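Local coordinates for protein CalG4 (Micromonospora echinospora, PDB 3IA7) that adopts the two-domain GT-B fold, with two Rossmann-like halves built on parallel sheets, and is modelled with bound calcium ions, at residues Gly133-Ser141 against Thr203-Val211; His154-Leu165 against Thr176-Glu184. All coordinates share one frame; numbering follows the deposited sequence.

Interaction 1. Residues Gly133-Ser141 against Thr203-Val211; sequences GFAANEHYS and TFDERFAFV
Asn137 lays its side-chain amide flat over the ring of Phe204, joining two pieces of the N-terminal Rossmann-like domain of a GT-B fold: the loop that follows strand 127-131 and the segment that leads into strand 208-210, which ends the parallel sheet. It is a worked example of how one amide can serve two loops at once. Asn137 CB already stands above the level of the ring, out beyond its rim, 3.7 Å from Phe204 CE1. With chi1 at 66°, CG lies between the backbone N and the carbonyl carbon, a rotation that carries the amide inward across the face; CG is 3.5 Å from Phe204 CZ. The amide and ring planes are only 5° apart, and ND2 ends over the centre of the Phe204 ring. From there it donates within the amide plane to Thr203 OG1 over 3.0 Å, almost perfectly straight at 177°. That hydroxyl also bonds to Phe200 O, which places the acceptor. At the other end of the amide, OD1 turns back to its own loop and accepts from the backbone N of His139, two residues on, at 2.8 Å, which makes an Asx turn; the donor comes from above the carbonyl plane. A weak bond from Tyr140 N adds to it. Held at both OD1 and ND2, the amide has its flip and its tilt fixed.

Further contacts flank the amide. Thr203 CB sits over one face of the His139 imidazole, a CH-pi contact 3.9 Å from the ring centroid. Ala135 points its methyl into three phenylalanines, its CB lying 3.5 Å from Phe204 CE1 and also touching Phe208 and Phe210. Phe204 CD1 in turn rests over the face of Phe208, whose CZ meets Ala136 O at 3.5 Å.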
loop_
_atom_site.group_PDB
_atom_site.type_symbol
_atom_site.label_atom_id
_atom_site.label_comp_id
_atom_site.label_asym_id
_atom_site.label_seq_id
_atom_site.Cartn_x
_atom_site.Cartn_y
_atom_site.Cartn_z
ATOM N N GLY A 133 10.163 -1.220 -15.574
ATOM C CA GLY A 133 9.878 -1.898 -16.901
ATOM C C GLY A 133 10.892 -3.023 -17.087
ATOM O O GLY A 133 11.624 -3.332 -16.148
ATOM N N PHE A 134 10.960 -3.621 -18.281
ATOM C CA PHE A 134 11.871 -4.726 -18.532
ATOM C C PHE A 134 13.305 -4.257 -18.413
ATOM O O PHE A 134 13.669 -3.155 -18.866
ATOM C CB PHE A 134 11.627 -5.316 -19.937
ATOM C CG PHE A 134 10.231 -5.832 -20.132
ATOM C CD1 PHE A 134 9.608 -6.559 -19.106
ATOM C CD2 PHE A 134 9.536 -5.599 -21.304
ATOM C CE1 PHE A 134 8.303 -7.057 -19.246
ATOM C CE2 PHE A 134 8.211 -6.120 -21.469
ATOM C CZ PHE A 134 7.605 -6.842 -20.422
ATOM N N ALA A 135 14.103 -5.097 -17.763
ATOM C CA ALA A 135 15.554 -4.973 -17.810
ATOM C C ALA A 135 16.176 -5.176 -19.230
ATOM O O ALA A 135 15.577 -5.853 -20.084
ATOM C CB ALA A 135 16.152 -5.951 -16.810
ATOM N N ALA A 136 17.358 -4.609 -19.441
ATOM C CA ALA A 136 18.053 -4.694 -20.723
ATOM C C ALA A 136 19.417 -5.276 -20.479
ATOM O O ALA A 136 20.083 -4.999 -19.466
ATOM C CB ALA A 136 18.162 -3.315 -21.417
ATOM N N ASN A 137 19.819 -6.127 -21.405
ATOM C CA ASN A 137 21.205 -6.590 -21.453
ATOM C C ASN A 137 21.553 -6.886 -22.907
ATOM O O ASN A 137 20.802 -6.540 -23.828
ATOM C CB ASN A 137 21.419 -7.811 -20.520
ATOM C CG ASN A 137 20.653 -9.078 -20.982
ATOM O OD1 ASN A 137 20.053 -9.095 -22.053
ATOM N ND2 ASN A 137 20.689 -10.143 -20.152
ATOM N N GLU A 138 22.636 -7.612 -23.143
ATOM C CA GLU A 138 23.034 -7.863 -24.544
ATOM C C GLU A 138 22.037 -8.728 -25.327
ATOM O O GLU A 138 22.089 -8.779 -26.561
ATOM C CB GLU A 138 24.448 -8.428 -24.604
ATOM C CG GLU A 138 24.534 -9.869 -24.141
ATOM C CD GLU A 138 24.764 -10.041 -22.625
ATOM O OE1 GLU A 138 24.432 -9.128 -21.800
ATOM O OE2 GLU A 138 25.290 -11.144 -22.275
ATOM N N HIS A 139 21.138 -9.413 -24.622
ATOM C CA HIS A 139 20.161 -10.300 -25.238
ATOM C C HIS A 139 18.853 -9.645 -25.584
ATOM O O HIS A 139 18.134 -10.105 -26.496
ATOM C CB HIS A 139 19.917 -11.521 -24.332
ATOM C CG HIS A 139 21.123 -12.376 -24.204
ATOM N ND1 HIS A 139 22.077 -12.163 -23.235
ATOM C CD2 HIS A 139 21.608 -13.350 -25.007
ATOM C CE1 HIS A 139 23.061 -13.028 -23.395
ATOM N NE2 HIS A 139 22.815 -13.739 -24.477
ATOM N N TYR A 140 18.524 -8.596 -24.839
ATOM C CA TYR A 140 17.189 -8.001 -24.888
ATOM C C TYR A 140 17.185 -6.570 -24.430
ATOM O O TYR A 140 17.782 -6.212 -23.413
ATOM C CB TYR A 140 16.163 -8.783 -24.042
ATOM C CG TYR A 140 14.795 -8.129 -24.061
ATOM C CD1 TYR A 140 13.935 -8.285 -25.158
ATOM C CD2 TYR A 140 14.367 -7.341 -22.995
ATOM C CE1 TYR A 140 12.712 -7.668 -25.198
ATOM C CE2 TYR A 140 13.127 -6.728 -23.024
ATOM C CZ TYR A 140 12.315 -6.898 -24.149
ATOM O OH TYR A 140 11.086 -6.306 -24.183
ATOM N N SER A 141 16.507 -5.737 -25.210
ATOM C CA SER A 141 16.327 -4.364 -24.834
ATOM C C SER A 141 14.971 -3.958 -25.407
ATOM O O SER A 141 14.766 -3.976 -26.614
ATOM C CB SER A 141 17.456 -3.479 -25.381
ATOM O OG SER A 141 17.135 -2.118 -25.083
ATOM N N THR A 203 19.000 -15.062 -18.980
ATOM C CA THR A 203 20.239 -14.466 -19.446
ATOM C C THR A 203 20.707 -13.352 -18.499
ATOM O O THR A 203 21.787 -12.802 -18.677
ATOM C CB THR A 203 20.077 -13.878 -20.885
ATOM O OG1 THR A 203 19.221 -12.712 -20.820
ATOM C CG2 THR A 203 19.502 -14.919 -21.809
ATOM N N PHE A 204 19.900 -13.025 -17.493
ATOM C CA PHE A 204 20.219 -11.900 -16.597
ATOM C C PHE A 204 21.022 -12.384 -15.408
ATOM O O PHE A 204 20.539 -13.231 -14.637
ATOM C CB PHE A 204 18.930 -11.095 -16.173
ATOM C CG PHE A 204 18.388 -10.240 -17.282
ATOM C CD1 PHE A 204 18.808 -8.884 -17.423
ATOM C CD2 PHE A 204 17.547 -10.805 -18.235
ATOM C CE1 PHE A 204 18.372 -8.116 -18.509
ATOM C CE2 PHE A 204 17.083 -10.078 -19.318
ATOM C CZ PHE A 204 17.489 -8.689 -19.459
ATOM N N ASP A 205 22.243 -11.863 -15.261
ATOM C CA ASP A 205 23.112 -12.330 -14.197
ATOM C C ASP A 205 22.769 -11.761 -12.816
ATOM O O ASP A 205 21.800 -11.020 -12.669
ATOM C CB ASP A 205 24.613 -12.195 -14.547
ATOM C CG ASP A 205 25.071 -10.766 -14.693
ATOM O OD1 ASP A 205 24.458 -9.832 -14.124
ATOM O OD2 ASP A 205 26.075 -10.547 -15.410
ATOM N N GLU A 206 23.624 -12.043 -11.830
ATOM C CA GLU A 206 23.319 -11.688 -10.451
ATOM C C GLU A 206 23.302 -10.169 -10.196
ATOM O O GLU A 206 22.816 -9.776 -9.152
ATOM C CB GLU A 206 24.273 -12.379 -9.451
ATOM C CG GLU A 206 25.727 -12.058 -9.710
ATOM C CD GLU A 206 26.243 -12.779 -10.968
ATOM O OE1 GLU A 206 25.634 -13.809 -11.374
ATOM O OE2 GLU A 206 27.217 -12.284 -11.576
ATOM N N ARG A 207 23.788 -9.348 -11.133
ATOM C CA ARG A 207 23.626 -7.872 -11.057
ATOM C C ARG A 207 22.175 -7.398 -11.217
ATOM O O ARG A 207 21.874 -6.215 -11.049
ATOM C CB ARG A 207 24.493 -7.184 -12.085
ATOM C CG ARG A 207 26.036 -7.365 -11.892
ATOM C CD ARG A 207 26.697 -6.746 -13.096
ATOM N NE ARG A 207 26.399 -7.500 -14.323
ATOM C CZ ARG A 207 26.929 -7.223 -15.512
ATOM N NH1 ARG A 207 27.752 -6.201 -15.627
ATOM N NH2 ARG A 207 26.627 -7.948 -16.584
ATOM N N PHE A 208 21.261 -8.286 -11.578
ATOM C CA PHE A 208 19.843 -7.899 -11.724
ATOM C C PHE A 208 19.037 -8.571 -10.610
ATOM O O PHE A 208 19.042 -9.803 -10.510
ATOM C CB PHE A 208 19.297 -8.301 -13.096
ATOM C CG PHE A 208 19.976 -7.586 -14.246
ATOM C CD1 PHE A 208 19.406 -6.429 -14.786
ATOM C CD2 PHE A 208 21.208 -8.020 -14.722
ATOM C CE1 PHE A 208 20.027 -5.743 -15.854
ATOM C CE2 PHE A 208 21.878 -7.325 -15.752
ATOM C CZ PHE A 208 21.264 -6.191 -16.340
ATOM N N ALA A 209 18.393 -7.778 -9.765
ATOM C CA ALA A 209 17.464 -8.347 -8.778
ATOM C C ALA A 209 15.981 -8.118 -9.194
ATOM O O ALA A 209 15.503 -6.972 -9.285
ATOM C CB ALA A 209 17.737 -7.773 -7.379
ATOM N N PHE A 210 15.264 -9.203 -9.449
ATOM C CA PHE A 210 13.807 -9.076 -9.861
ATOM C C PHE A 210 12.940 -9.116 -8.593
ATOM O O PHE A 210 12.583 -10.203 -8.081
ATOM C CB PHE A 210 13.425 -10.157 -10.895
ATOM C CG PHE A 210 14.206 -10.022 -12.189
ATOM C CD1 PHE A 210 13.700 -9.213 -13.229
ATOM C CD2 PHE A 210 15.470 -10.598 -12.313
ATOM C CE1 PHE A 210 14.446 -9.035 -14.434
ATOM C CE2 PHE A 210 16.260 -10.439 -13.511
ATOM C CZ PHE A 210 15.735 -9.629 -14.560
ATOM N N VAL A 211 12.677 -7.941 -8.030
ATOM C CA VAL A 211 12.030 -7.855 -6.701
ATOM C C VAL A 211 10.503 -7.800 -6.741
ATOM O O VAL A 211 9.818 -7.868 -5.711
ATOM C CB VAL A 211 12.643 -6.712 -5.800
ATOM C CG1 VAL A 211 14.198 -6.916 -5.625
ATOM C CG2 VAL A 211 12.236 -5.321 -6.385
#

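Interaction 2. Residues His154-Leu165 against Thr176-Glu184; sequences HPADVEAVHSVL and TPVKEYWDE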
loop_
_atom_site.group_PDB
_atom_site.type_symbol
_atom_site.label_atom_id
_atom_site.label_comp_id
_atom_site.label_asym_id
_atom_site.label_seq_id
_atom_site.Cartn_x
_atom_site.Cartn_y
_atom_site.Cartn_z
ATOM N N HIS A 154 18.396 4.459 -33.522
ATOM C CA HIS A 154 18.816 4.594 -32.129
ATOM C C HIS A 154 19.108 6.093 -31.954
ATOM O O HIS A 154 19.697 6.708 -32.840
ATOM C CB HIS A 154 20.090 3.758 -31.855
ATOM C CG HIS A 154 20.407 3.592 -30.388
ATOM N ND1 HIS A 154 20.860 4.624 -29.600
ATOM C CD2 HIS A 154 20.329 2.502 -29.574
ATOM C CE1 HIS A 154 21.031 4.190 -28.359
ATOM N NE2 HIS A 154 20.711 2.902 -28.316
ATOM N N PRO A 155 18.697 6.704 -30.804
ATOM C CA PRO A 155 19.032 8.112 -30.594
ATOM C C PRO A 155 20.523 8.413 -30.746
ATOM O O PRO A 155 20.882 9.496 -31.170
ATOM C CB PRO A 155 18.600 8.393 -29.135
ATOM C CG PRO A 155 18.213 7.100 -28.568
ATOM C CD PRO A 155 17.878 6.163 -29.707
ATOM N N ALA A 156 21.379 7.450 -30.425
ATOM C CA ALA A 156 22.837 7.654 -30.521
ATOM C C ALA A 156 23.268 7.760 -31.967
ATOM O O ALA A 156 24.326 8.306 -32.260
ATOM C CB ALA A 156 23.575 6.513 -29.841
ATOM N N ASP A 157 22.418 7.255 -32.873
ATOM C CA ASP A 157 22.663 7.321 -34.321
ATOM C C ASP A 157 22.014 8.520 -35.011
ATOM O O ASP A 157 22.080 8.658 -36.246
ATOM C CB ASP A 157 22.195 6.026 -34.969
ATOM C CG ASP A 157 23.124 4.850 -34.653
ATOM O OD1 ASP A 157 24.341 5.108 -34.496
ATOM O OD2 ASP A 157 22.643 3.689 -34.560
ATOM N N VAL A 158 21.396 9.390 -34.218
ATOM C CA VAL A 158 20.868 10.664 -34.712
ATOM C C VAL A 158 21.874 11.782 -34.418
ATOM O O VAL A 158 22.210 12.041 -33.257
ATOM C CB VAL A 158 19.464 10.989 -34.088
ATOM C CG1 VAL A 158 18.905 12.327 -34.633
ATOM C CG2 VAL A 158 18.455 9.837 -34.254
ATOM N N GLU A 159 22.344 12.451 -35.481
ATOM C CA GLU A 159 23.370 13.469 -35.401
ATOM C C GLU A 159 23.175 14.559 -34.314
ATOM O O GLU A 159 24.113 14.843 -33.563
ATOM C CB GLU A 159 23.587 14.138 -36.781
ATOM C CG GLU A 159 24.442 15.378 -36.724
ATOM C CD GLU A 159 25.809 15.112 -36.143
ATOM O OE1 GLU A 159 26.339 13.994 -36.340
ATOM O OE2 GLU A 159 26.359 16.031 -35.499
ATOM N N ALA A 160 21.983 15.168 -34.268
ATOM C CA ALA A 160 21.649 16.233 -33.290
ATOM C C ALA A 160 21.782 15.754 -31.821
ATOM O O ALA A 160 22.170 16.532 -30.922
ATOM C CB ALA A 160 20.217 16.751 -33.546
ATOM N N VAL A 161 21.431 14.491 -31.584
ATOM C CA VAL A 161 21.470 13.874 -30.254
ATOM C C VAL A 161 22.896 13.431 -29.911
ATOM O O VAL A 161 23.401 13.700 -28.830
ATOM C CB VAL A 161 20.516 12.671 -30.167
ATOM C CG1 VAL A 161 20.525 12.035 -28.760
ATOM C CG2 VAL A 161 19.093 13.099 -30.553
ATOM N N HIS A 162 23.528 12.737 -30.856
ATOM C CA HIS A 162 24.882 12.234 -30.702
ATOM C C HIS A 162 25.851 13.374 -30.342
ATOM O O HIS A 162 26.692 13.208 -29.446
ATOM C CB HIS A 162 25.323 11.523 -31.999
ATOM C CG HIS A 162 26.707 10.956 -31.935
ATOM N ND1 HIS A 162 27.827 11.687 -32.288
ATOM C CD2 HIS A 162 27.158 9.753 -31.502
ATOM C CE1 HIS A 162 28.906 10.940 -32.114
ATOM N NE2 HIS A 162 28.527 9.764 -31.630
ATOM N N SER A 163 25.743 14.519 -31.033
ATOM C CA SER A 163 26.699 15.600 -30.815
ATOM C C SER A 163 26.541 16.146 -29.389
ATOM O O SER A 163 27.537 16.401 -28.699
ATOM C CB SER A 163 26.555 16.711 -31.869
ATOM O OG SER A 163 25.250 17.265 -31.837
ATOM N N VAL A 164 25.293 16.276 -28.944
ATOM C CA VAL A 164 25.021 16.779 -27.606
ATOM C C VAL A 164 25.586 15.806 -26.593
ATOM O O VAL A 164 26.152 16.197 -25.600
ATOM C CB VAL A 164 23.500 16.984 -27.335
ATOM C CG1 VAL A 164 23.253 17.167 -25.824
ATOM C CG2 VAL A 164 23.000 18.210 -28.117
ATOM N N LEU A 165 25.375 14.525 -26.824
ATOM C CA LEU A 165 25.817 13.513 -25.887
ATOM C C LEU A 165 27.327 13.305 -25.805
ATOM O O LEU A 165 27.868 13.144 -24.692
ATOM C CB LEU A 165 25.044 12.177 -26.108
ATOM C CG LEU A 165 23.562 12.186 -25.656
ATOM C CD1 LEU A 165 22.946 10.881 -25.992
ATOM C CD2 LEU A 165 23.309 12.463 -24.142
ATOM N N THR A 176 33.765 7.009 -23.866
ATOM C CA THR A 176 33.119 5.797 -24.353
ATOM C C THR A 176 32.192 6.216 -25.499
ATOM O O THR A 176 31.473 7.204 -25.359
ATOM C CB THR A 176 32.313 5.165 -23.211
ATOM O OG1 THR A 176 33.174 4.982 -22.072
ATOM C CG2 THR A 176 31.636 3.842 -23.617
ATOM N N PRO A 177 32.232 5.502 -26.650
ATOM C CA PRO A 177 31.268 5.772 -27.725
ATOM C C PRO A 177 29.827 5.815 -27.172
ATOM O O PRO A 177 29.460 5.031 -26.292
ATOM C CB PRO A 177 31.450 4.557 -28.638
ATOM C CG PRO A 177 32.926 4.264 -28.489
ATOM C CD PRO A 177 33.111 4.373 -27.013
ATOM N N VAL A 178 29.009 6.709 -27.720
ATOM C CA VAL A 178 27.665 6.983 -27.175
ATOM C C VAL A 178 26.747 5.779 -27.136
ATOM O O VAL A 178 26.149 5.526 -26.107
ATOM C CB VAL A 178 26.959 8.143 -27.949
ATOM C CG1 VAL A 178 25.512 8.334 -27.498
ATOM C CG2 VAL A 178 27.733 9.430 -27.790
ATOM N N LYS A 179 26.654 5.019 -28.240
ATOM C CA LYS A 179 25.807 3.840 -28.251
ATOM C C LYS A 179 26.299 2.770 -27.228
ATOM O O LYS A 179 25.489 2.162 -26.527
ATOM C CB LYS A 179 25.745 3.269 -29.669
ATOM C CG LYS A 179 24.499 2.486 -29.975
ATOM C CD LYS A 179 24.573 1.998 -31.468
ATOM C CE LYS A 179 23.240 1.425 -31.891
ATOM N NZ LYS A 179 23.184 1.246 -33.376
ATOM N N GLU A 180 27.615 2.533 -27.169
ATOM C CA GLU A 180 28.211 1.642 -26.171
ATOM C C GLU A 180 27.886 2.038 -24.734
ATOM O O GLU A 180 27.447 1.240 -23.937
ATOM C CB GLU A 180 29.727 1.609 -26.327
ATOM C CG GLU A 180 30.379 0.512 -25.484
ATOM C CD GLU A 180 31.919 0.507 -25.557
ATOM O OE1 GLU A 180 32.469 1.010 -26.556
ATOM O OE2 GLU A 180 32.557 -0.009 -24.614
ATOM N N TYR A 181 28.120 3.296 -24.415
ATOM C CA TYR A 181 27.771 3.862 -23.110
ATOM C C TYR A 181 26.300 3.623 -22.734
ATOM O O TYR A 181 25.999 3.192 -21.601
ATOM C CB TYR A 181 28.039 5.362 -23.147
ATOM C CG TYR A 181 27.783 6.049 -21.840
ATOM C CD1 TYR A 181 28.778 6.111 -20.864
ATOM C CD2 TYR A 181 26.524 6.616 -21.562
ATOM C CE1 TYR A 181 28.524 6.749 -19.624
ATOM C CE2 TYR A 181 26.269 7.262 -20.333
ATOM C CZ TYR A 181 27.297 7.329 -19.383
ATOM O OH TYR A 181 27.017 7.949 -18.172
ATOM N N TRP A 182 25.403 3.893 -23.686
ATOM C CA TRP A 182 23.941 3.772 -23.496
ATOM C C TRP A 182 23.614 2.372 -23.028
ATOM O O TRP A 182 22.743 2.179 -22.134
ATOM C CB TRP A 182 23.229 4.111 -24.813
ATOM C CG TRP A 182 21.755 4.453 -24.672
ATOM C CD1 TRP A 182 20.746 3.603 -24.316
ATOM C CD2 TRP A 182 21.138 5.704 -24.962
ATOM N NE1 TRP A 182 19.548 4.267 -24.278
ATOM C CE2 TRP A 182 19.738 5.551 -24.696
ATOM C CE3 TRP A 182 21.618 6.948 -25.384
ATOM C CZ2 TRP A 182 18.828 6.585 -24.837
ATOM C CZ3 TRP A 182 20.679 8.019 -25.520
ATOM C CH2 TRP A 182 19.309 7.813 -25.252
ATOM N N ASP A 183 24.336 1.385 -23.565
ATOM C CA ASP A 183 24.115 -0.051 -23.256
ATOM C C ASP A 183 24.849 -0.624 -22.052
ATOM O O ASP A 183 24.643 -1.787 -21.725
ATOM C CB ASP A 183 24.423 -0.942 -24.490
ATOM C CG ASP A 183 23.459 -0.710 -25.610
ATOM O OD1 ASP A 183 22.339 -0.240 -25.319
ATOM O OD2 ASP A 183 23.834 -0.950 -26.789
ATOM N N GLU A 184 25.704 0.152 -21.369
ATOM C CA GLU A 184 26.442 -0.403 -20.245
ATOM C C GLU A 184 25.524 -0.801 -19.097
ATOM O O GLU A 184 24.552 -0.107 -18.818
ATOM C CB GLU A 184 27.486 0.588 -19.737
ATOM C CG GLU A 184 28.621 0.697 -20.736
ATOM C CD GLU A 184 29.714 1.592 -20.227
ATOM O OE1 GLU A 184 29.477 2.787 -20.106
ATOM O OE2 GLU A 184 30.814 1.093 -19.982
HETATM O O HOH W 1 30.037 7.799 -30.263
#
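His154 and Trp182 meet because each swings its ring away from its own backbone N: CG is anti to that nitrogen in both, with chi1 at -167° in the histidine and -162° in the tryptophan. The imidazole thereby drives its CE1 edge into the indole face in a T-shaped pair, its centroid 4.8 Å from that of the five-membered ring and the planes at 82°. ND1 accepts the backbone N-H of Ala156 in the ring plane, which fixes the rotation of the imidazole. Over one of its faces runs the extended chain of Lys179, whose CG stands 4.0 Å from the histidine centroid, almost on the ring normal. The same chain carries NZ on to Asp157 OD2, a salt bridge of 2.8 Å met on the syn side of the carboxylate.

The contact belongs to the helical part of the N-terminal half of the GT-B fold, where the 3-10 turn 155-157 and the helix that follows it pack against the short helix 178-182. Pro155 CG lies over the benzene part of Trp182, 3.6 Å from CH2. Leu165 CD1 approaches that ring differently, in its plane at the edge, 3.7 Å from CZ3. Trp182 also makes an edge-to-face pair with Phe113. Val178 wedges between the turn and the helix: its CG1 touches Ala156 CB at 3.5 Å, and CG2 reaches the His162 ring. Alongside, a water bonds to His162 NE2 at 2.8 Å and accepts from the backbone N of Val178 at 3.0 Å.

Overall arrangement
Interactions 1 and 2 illustrate two levels of one domain: interaction 1 joins loops bordering the parallel sheet, its centre about 16 Å from the centre of the chain, while interaction 2 joins outlying helices at about 25 Å. Their centres are 21 Å apart, and their nearest atoms, about 6 Å apart, do not touch. Helix 142-150 links them. It begins right after Ser141 of interaction 1, and its Trp147 packs edge-to-face with His154 of interaction 2, while its Lys144 forms a salt bridge with Asp183. Farther along, strand 189-191 follows segment 176-184 and pairs with strand 208-210. Neither contact includes the calcium-binding residues Leu42, Glu46, Gln225 and His297.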